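Local structure of chitooligosaccharide oxidase (Gibberella zeae, 6Y0R) at residues V66-T69 and V70-S74; N241-Q244 and N245-P248; A247-G250 and L251-Q255. The protein oxidises the C1 hydroxyl of chitooligosaccharides to the corresponding lactones, using a covalently bound FAD and reducing molecular oxygen to hydrogen peroxide. All coordinates share one frame; numbering follows the deposited sequence.

Interaction 1. Residues V66-T69 and V70-S74; sequences VPTT and VAQVS
Thr-69 and Gln-72 form a capping box at the start of helix 70-83, where the chain leaves strand 63-65 of the FAD-binding PCMH-type domain and turns into the helix. Thr-69 is the N-cap. Its hydroxyl lies between its own backbone N and carbonyl carbon (chi1 69°), and from there OG1 accepts the amide N of Gln-72 at 3.0 Å. The Gln-72 side chain runs back over the cap: CG stands beside its backbone N, the chain beyond is extended, and CG passes 3.3 Å from Thr-69 OG1. The reciprocal half of the box, from Thr-69 N to Gln-72 OE1, is long and weak at 3.5 Å. A stronger, additional bond comes from one residue before the cap, where Thr-68 N donates to Gln-72 OE1 at 2.7 Å, approaching nearly along the C=O axis. OE1 also sits close to CA of Pro-67. A water bridges the other end of the amide to the loop, since Gln-72 NE2 donates at 3.1 Å to a molecule that also lies 2.6 Å from Thr-68 OG1. The first helical turn closes where Val-73 N meets Thr-69 O at 3.2 Å. Apolar contacts accompany the polar ones: Pro-67 CB touches Gln-72 CB, and Pro-67 CG meets Val-73 CG2 at 3.7 Å. Met-115 covers both Pro-67 and Val-73, while Val-73 also packs on Val-218 and Val-220 of strand 218-228. Two side chains thus bond amides ahead of and within the first helical turn. With its oxygen on the loop backbone and its nitrogen on water, the Gln-72 amide has two unlike partners, which would favour one orientation of the group.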
ATOM      1  N   VAL A  66     -15.195  -0.445 -18.312  1.00 24.69           N
ATOM      2  CA  VAL A  66     -13.870   0.110 -18.682  1.00 26.18           C
ATOM      3  C   VAL A  66     -14.042   1.562 -19.087  1.00 26.15           C
ATOM      4  O   VAL A  66     -13.843   1.960 -20.241  1.00 28.96           O
ATOM      5  CB  VAL A  66     -13.142  -0.740 -19.729  1.00 27.98           C
ATOM      6  CG1 VAL A  66     -11.710  -0.256 -19.853  1.00 30.00           C
ATOM      7  CG2 VAL A  66     -13.144  -2.220 -19.407  1.00 29.17           C
ATOM      8  N   PRO A  67     -14.385   2.433 -18.127  1.00 24.05           N
ATOM      9  CA  PRO A  67     -14.668   3.832 -18.432  1.00 25.05           C
ATOM     10  C   PRO A  67     -13.425   4.645 -18.799  1.00 27.63           C
ATOM     11  O   PRO A  67     -12.345   4.423 -18.266  1.00 26.35           O
ATOM     12  CB  PRO A  67     -15.273   4.386 -17.142  1.00 24.06           C
ATOM     13  CG  PRO A  67     -14.606   3.511 -16.057  1.00 23.27           C
ATOM     14  CD  PRO A  67     -14.501   2.142 -16.680  1.00 22.97           C
ATOM     15  N   THR A  68     -13.599   5.602 -19.701  1.00 26.55           N
ATOM     16  CA  THR A  68     -12.570   6.638 -20.003  1.00 24.46           C
ATOM     17  C   THR A  68     -12.959   8.024 -19.495  1.00 26.22           C
ATOM     18  O   THR A  68     -12.085   8.917 -19.555  1.00 27.88           O
ATOM     19  CB  THR A  68     -12.302   6.673 -21.508  1.00 28.50           C
ATOM     20  OG1 THR A  68     -13.476   7.209 -22.129  1.00 29.42           O
ATOM     21  CG2 THR A  68     -12.022   5.302 -22.069  1.00 29.21           C
ATOM     22  N   THR A  69     -14.185   8.235 -18.989  1.00 24.48           N
ATOM     23  CA  THR A  69     -14.644   9.532 -18.454  1.00 25.62           C
ATOM     24  C   THR A  69     -15.345   9.351 -17.108  1.00 24.17           C
ATOM     25  O   THR A  69     -15.881   8.257 -16.877  1.00 25.66           O
ATOM     26  CB  THR A  69     -15.657  10.185 -19.407  1.00 29.04           C
ATOM     27  OG1 THR A  69     -16.866   9.428 -19.382  1.00 28.61           O
ATOM     28  CG2 THR A  69     -15.156  10.216 -20.829  1.00 29.23           C
ATOM     29  N   VAL A  70     -15.365  10.400 -16.309  1.00 25.42           N
ATOM     30  CA  VAL A  70     -16.109  10.436 -15.022  1.00 26.29           C
ATOM     31  C   VAL A  70     -17.596  10.153 -15.306  1.00 28.80           C
ATOM     32  O   VAL A  70     -18.216   9.362 -14.550  1.00 26.58           O
ATOM     33  CB  VAL A  70     -15.836  11.742 -14.264  1.00 29.61           C
ATOM     34  CG1 VAL A  70     -16.728  11.919 -13.044  1.00 31.64           C
ATOM     35  CG2 VAL A  70     -14.371  11.817 -13.856  1.00 30.29           C
ATOM     36  N   ALA A  71     -18.163  10.691 -16.393  1.00 28.34           N
ATOM     37  CA  ALA A  71     -19.582  10.432 -16.751  1.00 27.80           C
ATOM     38  C   ALA A  71     -19.824   8.928 -16.910  1.00 25.86           C
ATOM     39  O   ALA A  71     -20.899   8.454 -16.461  1.00 26.69           O
ATOM     40  CB  ALA A  71     -19.961  11.182 -18.029  1.00 29.10           C
ATOM     41  N   GLN A  72     -18.882   8.169 -17.490  1.00 25.44           N
ATOM     42  CA  GLN A  72     -19.007   6.701 -17.647  1.00 23.27           C
ATOM     43  C   GLN A  72     -18.894   5.992 -16.278  1.00 22.94           C
ATOM     44  O   GLN A  72     -19.556   4.958 -16.107  1.00 23.97           O
ATOM     45  CB  GLN A  72     -17.985   6.187 -18.635  1.00 25.64           C
ATOM     46  CG  GLN A  72     -18.341   6.546 -20.078  1.00 26.38           C
ATOM     47  CD  GLN A  72     -17.191   6.308 -21.012  1.00 29.17           C
ATOM     48  OE1 GLN A  72     -16.131   5.838 -20.612  1.00 28.43           O
ATOM     49  NE2 GLN A  72     -17.410   6.598 -22.292  1.00 31.15           N
ATOM     50  N   VAL A  73     -18.065   6.506 -15.375  1.00 24.85           N
ATOM     51  CA  VAL A  73     -17.977   5.952 -13.978  1.00 22.49           C
ATOM     52  C   VAL A  73     -19.346   6.161 -13.297  1.00 24.61           C
ATOM     53  O   VAL A  73     -19.870   5.166 -12.712  1.00 25.12           O
ATOM     54  CB  VAL A  73     -16.824   6.566 -13.165  1.00 23.00           C
ATOM     55  CG1 VAL A  73     -16.772   5.990 -11.744  1.00 22.49           C
ATOM     56  CG2 VAL A  73     -15.472   6.359 -13.831  1.00 22.88           C
ATOM     57  N   SER A  74     -19.916   7.375 -13.370  1.00 25.68           N
ATOM     58  CA  SER A  74     -21.244   7.670 -12.779  1.00 27.58           C
ATOM     59  C   SER A  74     -22.263   6.680 -13.329  1.00 27.04           C
ATOM     60  O   SER A  74     -22.996   6.096 -12.518  1.00 25.35           O
ATOM     61  CB  SER A  74     -21.714   9.076 -13.018  1.00 29.24           C
ATOM     62  OG  SER A  74     -21.025   9.967 -12.193  1.00 33.93           O
TER
HETATM   63  O   HOH W   1     -14.855   5.824 -23.911  1.00 39.43           O

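Interaction 2. Residues N241-Q244 and N245-P248; sequences NWDQ and NTAP
Thr-246 and Asp-243 both carry their polar branch between backbone N and carbonyl carbon (chi1 50° for OG1 of Thr-246, 59° for CG of Asp-243), which turns the two side chains onto the same short turn before helix 247-260. Thr-246 OG1 accepts the backbone N of Asp-243 at 3.0 Å in a nearly straight bond. Asp-243 sends OD1 forward over the turn, where it receives weak bonds from the backbone N atoms of Asn-245 and Thr-246; the first of these resembles an Asx turn. The backbone oxygen of Asp-243 is gripped more firmly: Ala-247 N donates to it at 2.8 Å, and Thr-246 N comes at 3.1 Å from well above the carbonyl plane. A water bridges Thr-246 OG1 and the backbone oxygen of Asn-241, extending the network back along the loop. Beside it lies the side chain of Trp-242, with ring atom CE3 3.8 Å from Ala-247 CA and Trp-242 CB 3.7 Å from Thr-246 OG1. Phe-300 meets the indole edge-to-face, and Ala-247 and Pro-248 pack against Val-358 of helix 351-367. The carboxylate of Asp-243 lies among amide N-H groups at the helix start, where its negative charge probably interacts favourably with the helix dipole. Combined with the two-donor grip on the Asp-243 carbonyl, this probably helps to set the path from loop to helix.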
ATOM      1  N   ASN A 241      26.116 -10.037   8.632  1.00 23.03           N
ATOM      2  CA  ASN A 241      26.420 -11.463   8.857  1.00 24.55           C
ATOM      3  C   ASN A 241      25.995 -11.769  10.288  1.00 25.02           C
ATOM      4  O   ASN A 241      26.856 -11.916  11.173  1.00 26.79           O
ATOM      5  CB  ASN A 241      27.894 -11.712   8.545  1.00 27.70           C
ATOM      6  CG  ASN A 241      28.280 -13.167   8.662  1.00 32.33           C
ATOM      7  OD1 ASN A 241      27.464 -14.061   8.456  1.00 39.40           O
ATOM      8  ND2 ASN A 241      29.531 -13.402   9.031  1.00 39.90           N
ATOM      9  N   TRP A 242      24.696 -11.845  10.503  1.00 22.75           N
ATOM     10  CA  TRP A 242      24.089 -12.071  11.822  1.00 22.68           C
ATOM     11  C   TRP A 242      23.699 -13.530  11.981  1.00 26.49           C
ATOM     12  O   TRP A 242      23.422 -14.203  10.978  1.00 26.49           O
ATOM     13  CB  TRP A 242      22.889 -11.136  12.012  1.00 21.90           C
ATOM     14  CG  TRP A 242      23.270  -9.703  12.232  1.00 21.18           C
ATOM     15  CD1 TRP A 242      24.511  -9.171  12.442  1.00 24.77           C
ATOM     16  CD2 TRP A 242      22.344  -8.612  12.354  1.00 20.62           C
ATOM     17  NE1 TRP A 242      24.436  -7.806  12.603  1.00 24.44           N
ATOM     18  CE2 TRP A 242      23.106  -7.436  12.587  1.00 21.67           C
ATOM     19  CE3 TRP A 242      20.953  -8.510  12.293  1.00 19.69           C
ATOM     20  CZ2 TRP A 242      22.509  -6.185  12.728  1.00 18.87           C
ATOM     21  CZ3 TRP A 242      20.369  -7.267  12.441  1.00 17.77           C
ATOM     22  CH2 TRP A 242      21.132  -6.127  12.679  1.00 17.95           C
ATOM     23  N   ASP A 243      23.627 -13.952  13.223  1.00 25.30           N
ATOM     24  CA  ASP A 243      23.068 -15.261  13.607  1.00 26.42           C
ATOM     25  C   ASP A 243      22.218 -15.054  14.854  1.00 27.81           C
ATOM     26  O   ASP A 243      21.952 -13.898  15.287  1.00 26.23           O
ATOM     27  CB  ASP A 243      24.177 -16.300  13.782  1.00 28.02           C
ATOM     28  CG  ASP A 243      25.223 -15.951  14.820  1.00 32.41           C
ATOM     29  OD1 ASP A 243      24.967 -15.059  15.649  1.00 28.43           O
ATOM     30  OD2 ASP A 243      26.309 -16.585  14.789  1.00 36.30           O
ATOM     31  N   GLN A 244      21.820 -16.153  15.483  1.00 28.55           N
ATOM     32  CA  GLN A 244      20.904 -16.097  16.637  1.00 31.04           C
ATOM     33  C   GLN A 244      21.555 -15.302  17.779  1.00 31.65           C
ATOM     34  O   GLN A 244      20.817 -14.628  18.508  1.00 34.05           O
ATOM     35  CB  GLN A 244      20.466 -17.546  16.905  1.00 35.31           C
ATOM     36  CG  GLN A 244      19.369 -17.684  17.935  1.00 37.95           C
ATOM     37  CD  GLN A 244      18.725 -19.048  17.864  1.00 40.49           C
ATOM     38  OE1 GLN A 244      19.250 -19.981  17.263  1.00 44.75           O
ATOM     39  NE2 GLN A 244      17.555 -19.157  18.466  1.00 47.71           N
ATOM     40  N   ASN A 245      22.891 -15.261  17.898  1.00 28.70           N
ATOM     41  CA  ASN A 245      23.570 -14.520  18.996  1.00 30.86           C
ATOM     42  C   ASN A 245      23.637 -13.008  18.753  1.00 27.66           C
ATOM     43  O   ASN A 245      23.747 -12.276  19.747  1.00 33.47           O
ATOM     44  CB  ASN A 245      25.011 -14.984  19.223  1.00 33.92           C
ATOM     45  CG  ASN A 245      25.080 -16.401  19.743  1.00 39.79           C
ATOM     46  OD1 ASN A 245      24.422 -16.745  20.719  1.00 47.52           O
ATOM     47  ND2 ASN A 245      25.856 -17.236  19.078  1.00 42.63           N
ATOM     48  N   THR A 246      23.696 -12.541  17.501  1.00 21.88           N
ATOM     49  CA  THR A 246      23.980 -11.138  17.172  1.00 21.92           C
ATOM     50  C   THR A 246      22.717 -10.454  16.656  1.00 19.51           C
ATOM     51  O   THR A 246      22.638  -9.248  16.826  1.00 18.87           O
ATOM     52  CB  THR A 246      25.112 -11.017  16.162  1.00 23.37           C
ATOM     53  OG1 THR A 246      24.893 -11.869  15.040  1.00 21.23           O
ATOM     54  CG2 THR A 246      26.439 -11.419  16.790  1.00 25.90           C
ATOM     55  N   ALA A 247      21.780 -11.209  16.077  1.00 20.11           N
ATOM     56  CA  ALA A 247      20.604 -10.561  15.426  1.00 19.21           C
ATOM     57  C   ALA A 247      19.708  -9.853  16.439  1.00 19.70           C
ATOM     58  O   ALA A 247      19.213  -8.770  16.141  1.00 19.16           O
ATOM     59  CB  ALA A 247      19.799 -11.523  14.590  1.00 20.35           C
ATOM     60  N   PRO A 248      19.366 -10.415  17.619  1.00 18.86           N
ATOM     61  CA  PRO A 248      18.464  -9.687  18.515  1.00 20.84           C
ATOM     62  C   PRO A 248      18.946  -8.284  18.890  1.00 20.22           C
ATOM     63  O   PRO A 248      18.225  -7.355  18.794  1.00 18.28           O
ATOM     64  CB  PRO A 248      18.327 -10.614  19.734  1.00 20.19           C
ATOM     65  CG  PRO A 248      18.619 -11.982  19.156  1.00 20.99           C
ATOM     66  CD  PRO A 248      19.712 -11.760  18.124  1.00 19.45           C
TER
HETATM   67  O   HOH W   2      27.138 -12.380  13.893  1.00 38.74           O

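Interaction 3. Residues A247-G250 and L251-Q255; sequences APQG and LYDFQ
Gln-249 and Asp-253, one helical turn apart on helix 247-260, lean together obliquely, with the amide and carboxylate planes turned 40° from each other. The glutamine reaches across because its chain bends at chi2 (75°), which brings an otherwise outward-directed side chain back along the helix. Gln-249 NE2 donates to Asp-253 OD1 at 3.0 Å; the oxygen lies in the amide plane, but the nitrogen stands above the carboxylate plane. Gln-249 CG runs beside the other oxygen of Asp-253, OD2, at 3.6 Å. Tyr-252 flanks the same amide, its CD2 3.7 Å from Gln-249 NE2 and its ring almost perpendicular to the amide (83°). On a different side of the helix Leu-251 folds back over the preceding turn, placing CG 3.3 Å from Ala-247 O, the carbonyl that accepts Leu-251 N at 2.8 Å. Leu-251 and Phe-254 reach Met-269 and Met-376 of the neighbouring sheet strands, and Leu-251 also meets Phe-354 and Val-358 of helix 351-367. The helix is therefore amphipathic here: its hydrocarbon side chains pack into the protein, while the Gln-249 amide, lying against the carboxylate, probably helps to stabilise the negative charge of Asp-253.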
ATOM      1  N   ALA A 247      21.780 -11.209  16.077  1.00 20.11           N
ATOM      2  CA  ALA A 247      20.604 -10.561  15.426  1.00 19.21           C
ATOM      3  C   ALA A 247      19.708  -9.853  16.439  1.00 19.70           C
ATOM      4  O   ALA A 247      19.213  -8.770  16.141  1.00 19.16           O
ATOM      5  CB  ALA A 247      19.799 -11.523  14.590  1.00 20.35           C
ATOM      6  N   PRO A 248      19.366 -10.415  17.619  1.00 18.86           N
ATOM      7  CA  PRO A 248      18.464  -9.687  18.515  1.00 20.84           C
ATOM      8  C   PRO A 248      18.946  -8.284  18.890  1.00 20.22           C
ATOM      9  O   PRO A 248      18.225  -7.355  18.794  1.00 18.28           O
ATOM     10  CB  PRO A 248      18.327 -10.614  19.734  1.00 20.19           C
ATOM     11  CG  PRO A 248      18.619 -11.982  19.156  1.00 20.99           C
ATOM     12  CD  PRO A 248      19.712 -11.760  18.124  1.00 19.45           C
ATOM     13  N   GLN A 249      20.211  -8.139  19.284  1.00 19.98           N
ATOM     14  CA  GLN A 249      20.720  -6.821  19.684  1.00 20.07           C
ATOM     15  C   GLN A 249      20.890  -5.948  18.446  1.00 17.07           C
ATOM     16  O   GLN A 249      20.653  -4.762  18.590  1.00 19.06           O
ATOM     17  CB  GLN A 249      22.073  -6.900  20.388  1.00 21.33           C
ATOM     18  CG  GLN A 249      22.521  -5.552  20.920  1.00 21.53           C
ATOM     19  CD  GLN A 249      21.781  -5.143  22.158  1.00 21.80           C
ATOM     20  OE1 GLN A 249      21.676  -5.908  23.118  1.00 25.57           O
ATOM     21  NE2 GLN A 249      21.241  -3.942  22.142  1.00 22.66           N
ATOM     22  N   GLY A 250      21.235  -6.521  17.294  1.00 18.00           N
ATOM     23  CA  GLY A 250      21.313  -5.771  16.029  1.00 16.95           C
ATOM     24  C   GLY A 250      19.945  -5.185  15.664  1.00 16.11           C
ATOM     25  O   GLY A 250      19.844  -3.978  15.351  1.00 16.23           O
ATOM     26  N   LEU A 251      18.870  -5.975  15.737  1.00 15.95           N
ATOM     27  CA  LEU A 251      17.502  -5.450  15.424  1.00 16.13           C
ATOM     28  C   LEU A 251      17.078  -4.395  16.438  1.00 16.14           C
ATOM     29  O   LEU A 251      16.532  -3.340  16.057  1.00 18.31           O
ATOM     30  CB  LEU A 251      16.496  -6.606  15.424  1.00 17.29           C
ATOM     31  CG  LEU A 251      16.701  -7.655  14.343  1.00 18.15           C
ATOM     32  CD1 LEU A 251      15.867  -8.898  14.631  1.00 18.27           C
ATOM     33  CD2 LEU A 251      16.390  -7.095  12.977  1.00 20.47           C
ATOM     34  N   TYR A 252      17.400  -4.629  17.710  1.00 18.03           N
ATOM     35  CA  TYR A 252      17.051  -3.661  18.760  1.00 18.01           C
ATOM     36  C   TYR A 252      17.809  -2.357  18.523  1.00 16.84           C
ATOM     37  O   TYR A 252      17.234  -1.289  18.609  1.00 17.89           O
ATOM     38  CB  TYR A 252      17.343  -4.235  20.142  1.00 19.17           C
ATOM     39  CG  TYR A 252      16.913  -3.319  21.263  1.00 22.20           C
ATOM     40  CD1 TYR A 252      15.593  -3.264  21.660  1.00 24.76           C
ATOM     41  CD2 TYR A 252      17.821  -2.524  21.936  1.00 24.56           C
ATOM     42  CE1 TYR A 252      15.194  -2.436  22.694  1.00 25.89           C
ATOM     43  CE2 TYR A 252      17.436  -1.662  22.942  1.00 24.09           C
ATOM     44  CZ  TYR A 252      16.122  -1.657  23.358  1.00 26.71           C
ATOM     45  OH  TYR A 252      15.719  -0.822  24.360  1.00 29.22           O
ATOM     46  N   ASP A 253      19.089  -2.439  18.173  1.00 17.93           N
ATOM     47  CA  ASP A 253      19.917  -1.238  17.931  1.00 18.39           C
ATOM     48  C   ASP A 253      19.415  -0.506  16.693  1.00 17.71           C
ATOM     49  O   ASP A 253      19.347   0.727  16.704  1.00 19.53           O
ATOM     50  CB  ASP A 253      21.377  -1.585  17.745  1.00 19.48           C
ATOM     51  CG  ASP A 253      22.063  -2.021  19.031  1.00 21.76           C
ATOM     52  OD1 ASP A 253      21.517  -1.723  20.140  1.00 25.73           O
ATOM     53  OD2 ASP A 253      23.120  -2.670  18.896  1.00 23.33           O
ATOM     54  N   PHE A 254      18.985  -1.256  15.682  1.00 17.06           N
ATOM     55  CA  PHE A 254      18.362  -0.662  14.479  1.00 16.79           C
ATOM     56  C   PHE A 254      17.131   0.142  14.891  1.00 17.16           C
ATOM     57  O   PHE A 254      16.940   1.303  14.507  1.00 16.46           O
ATOM     58  CB  PHE A 254      18.007  -1.792  13.508  1.00 16.77           C
ATOM     59  CG  PHE A 254      17.396  -1.382  12.189  1.00 17.27           C
ATOM     60  CD1 PHE A 254      18.147  -0.780  11.201  1.00 17.96           C
ATOM     61  CD2 PHE A 254      16.063  -1.627  11.944  1.00 18.34           C
ATOM     62  CE1 PHE A 254      17.566  -0.429   9.991  1.00 19.79           C
ATOM     63  CE2 PHE A 254      15.482  -1.286  10.726  1.00 20.36           C
ATOM     64  CZ  PHE A 254      16.233  -0.663   9.755  1.00 18.47           C
ATOM     65  N   GLN A 255      16.215  -0.500  15.622  1.00 16.41           N
ATOM     66  CA  GLN A 255      15.000   0.175  16.109  1.00 16.69           C
ATOM     67  C   GLN A 255      15.346   1.446  16.916  1.00 17.15           C
ATOM     68  O   GLN A 255      14.708   2.484  16.699  1.00 16.73           O
ATOM     69  CB  GLN A 255      14.212  -0.814  16.951  1.00 17.92           C
ATOM     70  CG  GLN A 255      13.141  -0.139  17.777  1.00 19.59           C
ATOM     71  CD  GLN A 255      12.477  -1.085  18.742  1.00 20.78           C
ATOM     72  OE1 GLN A 255      12.890  -1.236  19.907  1.00 25.40           O
ATOM     73  NE2 GLN A 255      11.500  -1.792  18.247  1.00 16.77           N
TER

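All three contacts are local. Interaction 1 comes first along the chain, and interaction 2 later runs into interaction 3; the first two lie at helix starts and the third continues into the helix. Interaction 1 belongs to the FAD-binding domain, with the side chain of Val-73 about 8 Å from the bound FAD. Interactions 2 and 3 lie on the opposite side of the chain's centre, about 54 and 50 Å away between centres. They share Ala-247 and Pro-248, their centres are about 9 Å apart, and Trp-242 CH2 packs 3.3 Å from Gly-250 C. Together they build the start of helix 247-260, which packs on the seven-stranded antiparallel sheet beside helix 351-367, remote from the FAD-binding domain.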